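Local atomic coordinates of tannase (Lactobacillus plantarum, PDB entry 3WA7), a protein that hydrolyses the galloyl ester bonds of tannins as a tannase (EC 3.1.1.20) of the alpha/beta-hydrolase fold. Residues Leu5-Asp8 with Ala9-Val13; His37-Ala40 with Ala41-Leu45; Leu300-Ser303 with Ala304-Phe308; Val321-Asn325 with Gln326-Leu330; His370-Ala373 with Leu374-Thr377. All coordinates share one frame; numbering follows the deposited sequence.

How the contacts relate
All five contacts are local, each a turn, cap or stretch of helix closed by neighbours in sequence. Contacts 1 and 2 lie at the same end of the main mixed sheet, leading into strands 13-19 and 44-50, their centres about 18 Å apart. On the opposite side of the chain's centre, contacts 3 and 4 touch: Gln305 of helix 291-309 bonds to the backbone of hairpin 321-330. Contact 5 stands apart at the start of helix 373-377. Contacts 2 and 4 are surface turns, contact 4 held mainly by backbone bonds, contact 2 by a glutamine amide that accepts two backbone N-H groups; contacts 1, 3 and 5 are partly buried. Contact 1 adds a Phe-Trp edge-to-face pair; threonine hydroxyls reinforce contacts 3, 4 and 5.

Contact 1: residues Leu5-Asp8 with Ala9-Val13; sequences LIFD and ADWLV
The carboxylate oxygen Asp8 OD1 takes the backbone N-H of Asp10 at 2.7 Å, meeting it on its anti side and 33° out of the carboxylate plane. With CG anti to the backbone N (chi1 -171°), the Asp8 side chain folds forward over the turn that follows it. The backbone oxygen of the same residue is used as well: Trp11 N donates to Asp8 O at 2.9 Å, from above the carbonyl plane. This i to i+3 bond belongs to the 3-10 turn at 9-11, which carries the N-terminal loop into the edge strand 13-19 of the main sheet. Asp10 OD2 comes within 3.4 Å of Asp8 OD1, so the two acids probably raise each other's cost of ionisation. Trp11 turns back over the turn, and Asp8 CB sits over one face of its indole in a CH-pi contact, 3.6 Å from the centroid of the five-membered ring. The indole also sends its edge toward the face of Phe7 in an offset edge-to-face pair, planes 87° apart. At the edge of the Phe7 ring, CZ meets Leu12 CG at 4.0 Å. Replacing Phe7 by an alanine would probably leave the Trp11 edge and Leu12 CG without their shared partner and open a gap against Tyr142 of helix 131-145. Ile32 of strand 22-33 touches both aromatic side chains.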
loop_
_atom_site.group_PDB
_atom_site.type_symbol
_atom_site.label_atom_id
_atom_site.label_comp_id
_atom_site.label_asym_id
_atom_site.label_seq_id
_atom_site.Cartn_x
_atom_site.Cartn_y
_atom_site.Cartn_z
ATOM N N LEU A 5 15.081 8.542 23.175
ATOM C CA LEU A 5 14.540 7.537 22.265
ATOM C C LEU A 5 15.037 6.143 22.627
ATOM O O LEU A 5 15.201 5.281 21.765
ATOM C CB LEU A 5 14.910 7.864 20.817
ATOM C CG LEU A 5 14.399 9.211 20.300
ATOM C CD1 LEU A 5 14.740 9.347 18.821
ATOM C CD2 LEU A 5 12.889 9.308 20.507
ATOM N N ILE A 6 15.283 5.932 23.914
ATOM C CA ILE A 6 15.736 4.639 24.399
ATOM C C ILE A 6 14.526 3.859 24.894
ATOM O O ILE A 6 13.830 4.295 25.813
ATOM C CB ILE A 6 16.734 4.790 25.568
ATOM C CG1 ILE A 6 18.011 5.475 25.079
ATOM C CG2 ILE A 6 17.043 3.427 26.171
ATOM C CD1 ILE A 6 18.749 4.708 24.002
ATOM N N PHE A 7 14.270 2.714 24.274
ATOM C CA PHE A 7 13.143 1.887 24.673
ATOM C C PHE A 7 13.433 1.246 26.024
ATOM O O PHE A 7 14.525 0.720 26.250
ATOM C CB PHE A 7 12.891 0.785 23.646
ATOM C CG PHE A 7 11.746 -0.117 24.005
ATOM C CD1 PHE A 7 10.433 0.311 23.848
ATOM C CD2 PHE A 7 11.980 -1.385 24.531
ATOM C CE1 PHE A 7 9.366 -0.510 24.211
ATOM C CE2 PHE A 7 10.922 -2.210 24.898
ATOM C CZ PHE A 7 9.612 -1.773 24.737
ATOM N N ASP A 8 12.446 1.296 26.913
ATOM C CA ASP A 8 12.564 0.721 28.250
ATOM C C ASP A 8 11.612 -0.470 28.338
ATOM O O ASP A 8 10.393 -0.304 28.272
ATOM C CB ASP A 8 12.176 1.763 29.301
ATOM C CG ASP A 8 12.472 1.301 30.717
ATOM O OD1 ASP A 8 12.416 0.082 30.978
ATOM O OD2 ASP A 8 12.750 2.165 31.571
ATOM N N ALA A 9 12.167 -1.668 28.481
ATOM C CA ALA A 9 11.358 -2.876 28.568
ATOM C C ALA A 9 10.378 -2.839 29.739
ATOM O O ALA A 9 9.396 -3.583 29.755
ATOM C CB ALA A 9 12.258 -4.099 28.679
ATOM N N ASP A 10 10.640 -1.981 30.722
ATOM C CA ASP A 10 9.746 -1.887 31.872
ATOM C C ASP A 10 8.400 -1.281 31.502
ATOM O O ASP A 10 7.441 -1.377 32.267
ATOM C CB ASP A 10 10.384 -1.071 32.999
ATOM C CG ASP A 10 11.426 -1.858 33.767
ATOM O OD1 ASP A 10 11.168 -3.043 34.064
ATOM O OD2 ASP A 10 12.492 -1.294 34.082
ATOM N N TRP A 11 8.325 -0.656 30.332
ATOM C CA TRP A 11 7.069 -0.061 29.889
ATOM C C TRP A 11 6.089 -1.148 29.455
ATOM O O TRP A 11 4.891 -0.895 29.334
ATOM C CB TRP A 11 7.287 0.890 28.711
ATOM C CG TRP A 11 8.137 2.092 28.997
ATOM C CD1 TRP A 11 8.327 2.706 30.205
ATOM C CD2 TRP A 11 8.862 2.866 28.035
ATOM N NE1 TRP A 11 9.128 3.817 30.051
ATOM C CE2 TRP A 11 9.469 3.938 28.729
ATOM C CE3 TRP A 11 9.057 2.759 26.650
ATOM C CZ2 TRP A 11 10.259 4.899 28.084
ATOM C CZ3 TRP A 11 9.842 3.715 26.008
ATOM C CH2 TRP A 11 10.433 4.771 26.728
ATOM N N LEU A 12 6.603 -2.352 29.219
ATOM C CA LEU A 12 5.779 -3.477 28.788
ATOM C C LEU A 12 4.887 -4.005 29.911
ATOM O O LEU A 12 5.378 -4.445 30.952
ATOM C CB LEU A 12 6.669 -4.609 28.262
ATOM C CG LEU A 12 7.404 -4.350 26.942
ATOM C CD1 LEU A 12 8.406 -5.468 26.690
ATOM C CD2 LEU A 12 6.397 -4.258 25.800
ATOM N N VAL A 13 3.575 -3.954 29.687
ATOM C CA VAL A 13 2.599 -4.421 30.666
ATOM C C VAL A 13 1.798 -5.599 30.104
ATOM O O VAL A 13 1.488 -5.642 28.912
ATOM C CB VAL A 13 1.638 -3.279 31.073
ATOM C CG1 VAL A 13 2.424 -2.157 31.728
ATOM C CG2 VAL A 13 0.896 -2.755 29.858
#

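Contact 2: residues His37-Ala40 with Ala41-Leu45; sequences HPVA and AIQVL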
loop_
_atom_site.group_PDB
_atom_site.type_symbol
_atom_site.label_atom_id
_atom_site.label_comp_id
_atom_site.label_asym_id
_atom_site.label_seq_id
_atom_site.Cartn_x
_atom_site.Cartn_y
_atom_site.Cartn_z
ATOM N N HIS A 37 11.540 15.581 18.256
ATOM C CA HIS A 37 10.776 16.797 18.023
ATOM C C HIS A 37 9.545 16.567 17.152
ATOM O O HIS A 37 9.496 16.996 15.998
ATOM C CB HIS A 37 11.683 17.853 17.382
ATOM C CG HIS A 37 13.012 17.989 18.058
ATOM N ND1 HIS A 37 14.197 17.628 17.452
ATOM C CD2 HIS A 37 13.340 18.411 19.303
ATOM C CE1 HIS A 37 15.197 17.820 18.295
ATOM N NE2 HIS A 37 14.703 18.294 19.425
ATOM N N PRO A 38 8.526 15.885 17.701
ATOM C CA PRO A 38 7.296 15.611 16.956
ATOM C C PRO A 38 6.500 16.886 16.694
ATOM O O PRO A 38 6.554 17.832 17.480
ATOM C CB PRO A 38 6.552 14.643 17.870
ATOM C CG PRO A 38 6.963 15.107 19.239
ATOM C CD PRO A 38 8.452 15.324 19.063
ATOM N N VAL A 39 5.760 16.907 15.590
ATOM C CA VAL A 39 4.951 18.068 15.238
ATOM C C VAL A 39 3.461 17.755 15.321
ATOM O O VAL A 39 2.622 18.645 15.182
ATOM C CB VAL A 39 5.279 18.562 13.811
ATOM C CG1 VAL A 39 6.716 19.055 13.754
ATOM C CG2 VAL A 39 5.066 17.434 12.804
ATOM N N ALA A 40 3.135 16.486 15.551
ATOM C CA ALA A 40 1.747 16.058 15.649
ATOM C C ALA A 40 1.601 14.940 16.676
ATOM O O ALA A 40 2.481 14.098 16.816
ATOM C CB ALA A 40 1.250 15.587 14.287
ATOM N N ALA A 41 0.475 14.936 17.381
ATOM C CA ALA A 41 0.213 13.941 18.417
ATOM C C ALA A 41 0.190 12.507 17.902
ATOM O O ALA A 41 0.508 11.575 18.637
ATOM C CB ALA A 41 -1.106 14.261 19.118
ATOM N N ILE A 42 -0.176 12.333 16.637
ATOM C CA ILE A 42 -0.259 11.001 16.050
ATOM C C ILE A 42 1.099 10.303 15.944
ATOM O O ILE A 42 1.161 9.084 15.767
ATOM C CB ILE A 42 -0.912 11.067 14.647
ATOM C CG1 ILE A 42 -1.364 9.669 14.217
ATOM C CG2 ILE A 42 0.070 11.657 13.637
ATOM C CD1 ILE A 42 -2.193 9.657 12.945
ATOM N N GLN A 43 2.181 11.069 16.073
ATOM C CA GLN A 43 3.528 10.515 15.967
ATOM C C GLN A 43 4.013 9.742 17.193
ATOM O O GLN A 43 4.947 10.158 17.883
ATOM C CB GLN A 43 4.532 11.624 15.624
ATOM C CG GLN A 43 4.331 12.233 14.241
ATOM C CD GLN A 43 5.312 13.351 13.952
ATOM O OE1 GLN A 43 5.307 14.384 14.623
ATOM N NE2 GLN A 43 6.165 13.149 12.955
ATOM N N VAL A 44 3.362 8.614 17.454
ATOM C CA VAL A 44 3.719 7.733 18.557
ATOM C C VAL A 44 3.562 6.318 18.024
ATOM O O VAL A 44 2.933 6.110 16.984
ATOM C CB VAL A 44 2.792 7.907 19.791
ATOM C CG1 VAL A 44 2.977 9.292 20.391
ATOM C CG2 VAL A 44 1.337 7.672 19.401
ATOM N N LEU A 45 4.151 5.348 18.707
ATOM C CA LEU A 45 4.025 3.967 18.268
ATOM C C LEU A 45 3.711 3.061 19.448
ATOM O O LEU A 45 3.937 3.431 20.606
ATOM C CB LEU A 45 5.306 3.510 17.544
ATOM C CG LEU A 45 6.679 3.555 18.228
ATOM C CD1 LEU A 45 6.800 2.431 19.247
ATOM C CD2 LEU A 45 7.771 3.404 17.175
HETATM O O HOH W 1 3.788 12.690 19.239
#
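Gln43 reaches back along the chain to bind the backbone of Val39 and Ala40, across a type I beta turn that runs from Ala40 to Gln43 and delivers the chain into strand 44-50 of the main sheet. Among the backbone bonds, Gln43 N donates to Ala40 O at 3.1 Å, approaching from well above the carbonyl plane. Gln43 is also the centre of an inverse gamma turn, in which Val44 N bonds to Ile42 O, so the two turns overlap at Ile42 and Gln43. A water adds a bridge, donating to Ala40 O and, weakly, to Gln43 O.

The side-chain bonds gather on one atom. Gln43 OE1 accepts two N-H groups: Val39 N at 2.7 Å, nearly in line with the C=O bond, and Ala40 N at 3.2 Å, tilted 32° from the carbonyl plane. The Gln43 side chain, extended beyond CG (chi2 178°), runs its CB and CG past Ala40 O and delivers OE1 to the two donors. The other end of the amide is held by Asp135, which takes NE2 and so fixes which way round the group lies. A leucine in place of Gln43 would probably leave the N-H groups of Val39 and Ala40 without this acceptor, and Asp135 without its mate.

Packing adds little. Pro38 CB and Val39 CG2 both lie against the amide oxygen as carbon-oxygen contacts, and the apolar contact is that of Ala40 CB with Ile42 CG2 at 4.2 Å.

Contact 3: residues Leu300-Ser303 with Ala304-Phe308; sequences LISS and AQTAF
Ala304, Ser303 and Ser302 carry this contact, their backbones bonded up and down helix 291-309. Ala304 N donates to Leu300 O at 3.0 Å, and its CB rests 3.6 Å from both Leu300 O and Ile301 O. A methyl group is all that this position places against the preceding turn. One residue back, Ser303 O accepts from Ala307 N at 3.2 Å. The Ser303 hydroxyl OG, anti to the backbone N and beside the carbonyl carbon (chi1 175°), hydrogen-bonds to the backbone oxygen of Leu445 in a neighbouring loop, where Trp447 also packs on the serine. These i to i+4 bonds are the regular pattern of an alpha helix, here one that packs on the hairpin formed by strands 320-323 and 326-330. Ser302 O is gripped twice by Thr306: the backbone N comes at 2.9 Å and the hydroxyl OG1 at 3.0 Å, from opposite faces of the carbonyl plane. OG1 can reach back because it lies beside its own backbone N (chi1 -65°). Gln305 links the helix to the hairpin. Its N bonds to Ile301 O at 2.9 Å, while Gln305 CB lies against the same oxygen. Its side chain then bends about the CB-CG bond to leave the helix: OE1 accepts from Val327 N, and NE2 bonds to Asn325 O and Asp309 OD1.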
loop_
_atom_site.group_PDB
_atom_site.type_symbol
_atom_site.label_atom_id
_atom_site.label_comp_id
_atom_site.label_asym_id
_atom_site.label_seq_id
_atom_site.Cartn_x
_atom_site.Cartn_y
_atom_site.Cartn_z
ATOM N N LEU A 300 -5.795 -12.455 -15.032
ATOM C CA LEU A 300 -7.196 -12.574 -14.649
ATOM C C LEU A 300 -7.702 -13.990 -14.927
ATOM O O LEU A 300 -8.559 -14.506 -14.208
ATOM C CB LEU A 300 -8.036 -11.526 -15.389
ATOM C CG LEU A 300 -7.909 -10.139 -14.747
ATOM C CD1 LEU A 300 -8.342 -9.047 -15.718
ATOM C CD2 LEU A 300 -8.747 -10.100 -13.478
ATOM N N ILE A 301 -7.171 -14.623 -15.968
ATOM C CA ILE A 301 -7.572 -15.990 -16.280
ATOM C C ILE A 301 -7.056 -16.883 -15.154
ATOM O O ILE A 301 -7.760 -17.772 -14.678
ATOM C CB ILE A 301 -6.986 -16.457 -17.634
ATOM C CG1 ILE A 301 -7.726 -15.754 -18.778
ATOM C CG2 ILE A 301 -7.114 -17.982 -17.770
ATOM C CD1 ILE A 301 -7.174 -16.054 -20.159
ATOM N N SER A 302 -5.826 -16.627 -14.723
ATOM C CA SER A 302 -5.226 -17.404 -13.646
ATOM C C SER A 302 -6.002 -17.202 -12.344
ATOM O O SER A 302 -6.183 -18.144 -11.567
ATOM C CB SER A 302 -3.764 -16.995 -13.455
ATOM O OG SER A 302 -3.162 -17.749 -12.418
ATOM N N SER A 303 -6.459 -15.972 -12.117
ATOM C CA SER A 303 -7.228 -15.646 -10.919
ATOM C C SER A 303 -8.527 -16.443 -10.897
ATOM O O SER A 303 -8.897 -17.023 -9.874
ATOM C CB SER A 303 -7.553 -14.151 -10.882
ATOM O OG SER A 303 -8.391 -13.843 -9.778
ATOM N N ALA A 304 -9.213 -16.463 -12.037
ATOM C CA ALA A 304 -10.466 -17.194 -12.174
ATOM C C ALA A 304 -10.226 -18.691 -12.016
ATOM O O ALA A 304 -11.013 -19.391 -11.374
ATOM C CB ALA A 304 -11.088 -16.914 -13.537
ATOM N N GLN A 305 -9.146 -19.184 -12.615
ATOM C CA GLN A 305 -8.821 -20.605 -12.538
ATOM C C GLN A 305 -8.626 -21.035 -11.090
ATOM O O GLN A 305 -9.169 -22.050 -10.653
ATOM C CB GLN A 305 -7.546 -20.909 -13.321
ATOM C CG GLN A 305 -7.201 -22.397 -13.390
ATOM C CD GLN A 305 -8.190 -23.174 -14.232
ATOM O OE1 GLN A 305 -8.300 -22.952 -15.438
ATOM N NE2 GLN A 305 -8.924 -24.088 -13.600
ATOM N N THR A 306 -7.840 -20.259 -10.352
ATOM C CA THR A 306 -7.555 -20.556 -8.952
ATOM C C THR A 306 -8.825 -20.641 -8.114
ATOM O O THR A 306 -8.968 -21.539 -7.282
ATOM C CB THR A 306 -6.614 -19.494 -8.356
ATOM O OG1 THR A 306 -5.349 -19.569 -9.021
ATOM C CG2 THR A 306 -6.416 -19.718 -6.862
ATOM N N ALA A 307 -9.746 -19.709 -8.337
ATOM C CA ALA A 307 -11.002 -19.688 -7.598
ATOM C C ALA A 307 -11.881 -20.866 -7.998
ATOM O O ALA A 307 -12.458 -21.544 -7.148
ATOM C CB ALA A 307 -11.732 -18.378 -7.850
ATOM N N PHE A 308 -11.975 -21.109 -9.300
ATOM C CA PHE A 308 -12.783 -22.204 -9.825
ATOM C C PHE A 308 -12.273 -23.533 -9.259
ATOM O O PHE A 308 -13.062 -24.403 -8.875
ATOM C CB PHE A 308 -12.701 -22.197 -11.358
ATOM C CG PHE A 308 -13.624 -23.174 -12.032
ATOM C CD1 PHE A 308 -14.969 -23.238 -11.687
ATOM C CD2 PHE A 308 -13.153 -24.005 -13.041
ATOM C CE1 PHE A 308 -15.834 -24.117 -12.340
ATOM C CE2 PHE A 308 -14.010 -24.888 -13.701
ATOM C CZ PHE A 308 -15.353 -24.942 -13.349
#

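Contact 4: residues Val321-Asn325 with Gln326-Leu330; sequences VVTGN and QVTDL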
loop_
_atom_site.group_PDB
_atom_site.type_symbol
_atom_site.label_atom_id
_atom_site.label_comp_id
_atom_site.label_asym_id
_atom_site.label_seq_id
_atom_site.Cartn_x
_atom_site.Cartn_y
_atom_site.Cartn_z
ATOM N N VAL A 321 -14.168 -17.861 -20.819
ATOM C CA VAL A 321 -14.526 -19.036 -21.600
ATOM C C VAL A 321 -14.031 -20.229 -20.802
ATOM O O VAL A 321 -12.859 -20.293 -20.428
ATOM C CB VAL A 321 -13.844 -19.044 -22.981
ATOM C CG1 VAL A 321 -14.222 -20.316 -23.731
ATOM C CG2 VAL A 321 -14.258 -17.818 -23.775
ATOM N N VAL A 322 -14.929 -21.169 -20.531
ATOM C CA VAL A 322 -14.572 -22.352 -19.764
ATOM C C VAL A 322 -14.690 -23.625 -20.589
ATOM O O VAL A 322 -15.697 -23.855 -21.255
ATOM C CB VAL A 322 -15.471 -22.500 -18.519
ATOM C CG1 VAL A 322 -15.155 -23.806 -17.797
ATOM C CG2 VAL A 322 -15.265 -21.312 -17.589
ATOM N N THR A 323 -13.640 -24.440 -20.541
ATOM C CA THR A 323 -13.600 -25.714 -21.248
ATOM C C THR A 323 -13.280 -26.753 -20.176
ATOM O O THR A 323 -12.215 -26.706 -19.564
ATOM C CB THR A 323 -12.489 -25.730 -22.314
ATOM O OG1 THR A 323 -12.589 -24.555 -23.132
ATOM C CG2 THR A 323 -12.622 -26.959 -23.198
ATOM N N GLY A 324 -14.199 -27.688 -19.946
ATOM C CA GLY A 324 -13.970 -28.684 -18.914
ATOM C C GLY A 324 -13.837 -27.958 -17.589
ATOM O O GLY A 324 -14.713 -27.178 -17.225
ATOM N N ASN A 325 -12.749 -28.203 -16.865
ATOM C CA ASN A 325 -12.520 -27.528 -15.588
ATOM C C ASN A 325 -11.472 -26.431 -15.759
ATOM O O ASN A 325 -10.911 -25.944 -14.780
ATOM C CB ASN A 325 -12.026 -28.511 -14.520
ATOM C CG ASN A 325 -13.156 -29.271 -13.850
ATOM O OD1 ASN A 325 -14.190 -28.696 -13.508
ATOM N ND2 ASN A 325 -12.953 -30.567 -13.641
ATOM N N GLN A 326 -11.215 -26.040 -17.002
ATOM C CA GLN A 326 -10.210 -25.023 -17.272
ATOM C C GLN A 326 -10.750 -23.732 -17.877
ATOM O O GLN A 326 -11.632 -23.755 -18.737
ATOM C CB GLN A 326 -9.139 -25.597 -18.205
ATOM C CG GLN A 326 -8.408 -26.810 -17.643
ATOM C CD GLN A 326 -7.624 -26.486 -16.384
ATOM O OE1 GLN A 326 -6.756 -25.612 -16.390
ATOM N NE2 GLN A 326 -7.926 -27.190 -15.298
ATOM N N VAL A 327 -10.221 -22.607 -17.406
ATOM C CA VAL A 327 -10.600 -21.300 -17.931
ATOM C C VAL A 327 -9.630 -21.127 -19.097
ATOM O O VAL A 327 -8.433 -20.914 -18.893
ATOM C CB VAL A 327 -10.372 -20.184 -16.892
ATOM C CG1 VAL A 327 -10.874 -18.858 -17.443
ATOM C CG2 VAL A 327 -11.086 -20.525 -15.590
ATOM N N THR A 328 -10.148 -21.226 -20.317
ATOM C CA THR A 328 -9.306 -21.155 -21.506
ATOM C C THR A 328 -9.138 -19.818 -22.214
ATOM O O THR A 328 -8.252 -19.677 -23.056
ATOM C CB THR A 328 -9.776 -22.182 -22.544
ATOM O OG1 THR A 328 -11.140 -21.919 -22.897
ATOM C CG2 THR A 328 -9.670 -23.588 -21.972
ATOM N N ASP A 329 -9.976 -18.841 -21.900
ATOM C CA ASP A 329 -9.839 -17.548 -22.551
ATOM C C ASP A 329 -10.620 -16.481 -21.808
ATOM O O ASP A 329 -11.411 -16.777 -20.912
ATOM C CB ASP A 329 -10.328 -17.622 -23.999
ATOM C CG ASP A 329 -9.567 -16.681 -24.921
ATOM O OD1 ASP A 329 -9.042 -15.656 -24.437
ATOM O OD2 ASP A 329 -9.501 -16.966 -26.135
ATOM N N LEU A 330 -10.393 -15.233 -22.196
ATOM C CA LEU A 330 -11.063 -14.111 -21.568
ATOM C C LEU A 330 -11.166 -12.908 -22.488
ATOM O O LEU A 330 -10.191 -12.524 -23.141
ATOM C CB LEU A 330 -10.315 -13.685 -20.298
ATOM C CG LEU A 330 -10.712 -12.318 -19.717
ATOM C CD1 LEU A 330 -12.153 -12.355 -19.236
ATOM C CD2 LEU A 330 -9.775 -11.949 -18.576
#
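Thr323 and Gln326 exchange two backbone bonds, Thr323 N to Gln326 O at 2.8 Å and Gln326 N to Thr323 O at 2.8 Å, closing a tight beta hairpin through a type II' turn. The first of these is nearly straight, 168° at the hydrogen. Gly324 sits at the second position of the turn with positive phi, a conformation that suits glycine.

Beyond this pair the strands are out of step. Thr328 and Asp329 both face Val321, a classic beta bulge: Thr328 N donates to Val321 O at 2.9 Å, and Val321 N donates to Asp329 O at 3.0 Å. Between the bulge and the turn, Val322 and Val327 form a non-hydrogen-bonded pair, and Val322 CA makes a CA-H...O contact to Gln326 O.

Side chains tie the bulge to the turn-end pair. Thr323 and Thr328 cross at about a right angle, their hydroxyls OG1 and OG1 bonded at 3.0 Å. Thr328 OG1 lies between its own backbone N and carbonyl carbon (chi1 59°), which turns it toward Thr323 and leaves CG2 to lie against Thr323 CB. Val321 and Asp329 run side by side, pointing the same way, with CB 3.9 Å from CB.

Outward of this shell, helix 291-309 backs the hairpin, with Phe308 on Asn325 at the turn and Leu300 and Ile301 on Leu330, and Phe320 and Ile314 pack on Val327. At the far end Asp329 OD1 takes the N-H of its own neighbour, Leu330 N, at 2.7 Å.

Contact 5: residues His370-Ala373 with Leu374-Thr377; sequences HFTA and LAQT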
loop_
_atom_site.group_PDB
_atom_site.type_symbol
_atom_site.label_atom_id
_atom_site.label_comp_id
_atom_site.label_asym_id
_atom_site.label_seq_id
_atom_site.Cartn_x
_atom_site.Cartn_y
_atom_site.Cartn_z
ATOM N N HIS A 370 -1.322 19.695 -8.534
ATOM C CA HIS A 370 -1.399 18.692 -9.584
ATOM C C HIS A 370 -0.052 17.983 -9.508
ATOM O O HIS A 370 0.888 18.496 -8.892
ATOM C CB HIS A 370 -1.573 19.348 -10.954
ATOM C CG HIS A 370 -2.917 19.970 -11.155
ATOM N ND1 HIS A 370 -4.088 19.246 -11.089
ATOM C CD2 HIS A 370 -3.280 21.250 -11.412
ATOM C CE1 HIS A 370 -5.114 20.052 -11.296
ATOM N NE2 HIS A 370 -4.651 21.273 -11.494
ATOM N N PHE A 371 0.043 16.801 -10.108
ATOM C CA PHE A 371 1.290 16.048 -10.094
ATOM C C PHE A 371 1.561 15.394 -11.444
ATOM O O PHE A 371 2.352 14.454 -11.553
ATOM C CB PHE A 371 1.279 15.008 -8.965
ATOM C CG PHE A 371 -0.004 14.227 -8.855
ATOM C CD1 PHE A 371 -0.124 12.968 -9.441
ATOM C CD2 PHE A 371 -1.088 14.743 -8.146
ATOM C CE1 PHE A 371 -1.306 12.235 -9.317
ATOM C CE2 PHE A 371 -2.271 14.021 -8.018
ATOM C CZ PHE A 371 -2.380 12.762 -8.604
ATOM N N THR A 372 0.890 15.918 -12.466
ATOM C CA THR A 372 1.043 15.454 -13.843
ATOM C C THR A 372 0.956 16.686 -14.734
ATOM O O THR A 372 0.209 17.619 -14.438
ATOM C CB THR A 372 -0.076 14.472 -14.260
ATOM O OG1 THR A 372 -1.345 15.138 -14.217
ATOM C CG2 THR A 372 -0.095 13.265 -13.333
ATOM N N ALA A 373 1.722 16.693 -15.818
ATOM C CA ALA A 373 1.711 17.824 -16.737
ATOM C C ALA A 373 0.322 18.009 -17.348
ATOM O O ALA A 373 -0.148 19.133 -17.525
ATOM C CB ALA A 373 2.748 17.608 -17.839
ATOM N N LEU A 374 -0.336 16.898 -17.658
ATOM C CA LEU A 374 -1.666 16.941 -18.259
ATOM C C LEU A 374 -2.684 17.726 -17.431
ATOM O O LEU A 374 -3.354 18.626 -17.946
ATOM C CB LEU A 374 -2.191 15.523 -18.470
ATOM C CG LEU A 374 -3.617 15.453 -19.011
ATOM C CD1 LEU A 374 -3.608 15.745 -20.498
ATOM C CD2 LEU A 374 -4.198 14.082 -18.744
ATOM N N ALA A 375 -2.809 17.379 -16.153
ATOM C CA ALA A 375 -3.769 18.047 -15.281
ATOM C C ALA A 375 -3.389 19.489 -14.958
ATOM O O ALA A 375 -4.260 20.321 -14.714
ATOM C CB ALA A 375 -3.954 17.249 -13.993
ATOM N N GLN A 376 -2.093 19.786 -14.951
ATOM C CA GLN A 376 -1.642 21.145 -14.676
ATOM C C GLN A 376 -2.053 22.001 -15.865
ATOM O O GLN A 376 -2.616 23.085 -15.712
ATOM C CB GLN A 376 -0.120 21.181 -14.515
ATOM C CG GLN A 376 0.473 22.575 -14.279
ATOM C CD GLN A 376 -0.123 23.280 -13.069
ATOM O OE1 GLN A 376 -0.501 22.642 -12.087
ATOM N NE2 GLN A 376 -0.190 24.608 -13.131
ATOM N N THR A 377 -1.776 21.488 -17.057
ATOM C CA THR A 377 -2.100 22.190 -18.288
ATOM C C THR A 377 -3.598 22.431 -18.433
ATOM O O THR A 377 -4.021 23.508 -18.853
ATOM C CB THR A 377 -1.598 21.401 -19.515
ATOM O OG1 THR A 377 -0.171 21.286 -19.453
ATOM C CG2 THR A 377 -1.991 22.106 -20.808
#
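Thr372 caps the N-terminus of the short helix 373-377. By backbone bonds, Thr372 O accepts Gln376 N at 3.2 Å, and Ala373 O accepts Thr377 N at 2.9 Å, the first two i to i+4 bonds of the helix.

Hydroxyl bonds add to these. With chi1 at 63°, Thr372 OG1 is placed to meet the first turn, where it takes Ala375 N in a weak N-cap bond of 3.3 Å. Asp349, outside the helix, also bonds to this hydroxyl and to Phe371 N, so the cap is itself held in place. At the other end, Thr377 OG1 turns back and donates to Ala373 O at 2.9 Å; this hydroxyl and Thr377 N approach the oxygen from opposite faces of its carbonyl plane.

Packing contacts centre on His370, whose ring turns one face to the helix backbone. Ala375 O stands 3.4 Å above the ring plane, over its centre, and Gln376 N lies over the same face but nearer the rim. Ala375 CB fits between the ring and the cap, close to both His370 ND1 and Thr372 OG1. Polar partners hold the ring's rotation: Asp349 takes ND1 and Ser379 meets NE2. Leu374 packs on Leu257 and Leu261 of helix 252-271.

The Gln376 side chain, its NE2 bonded to Ala383 O, crosses that of His370 at about a right angle, amide and ring planes 69° apart, and places OE1 at the ring edge, in its plane, 3.2 Å from His370 CD2.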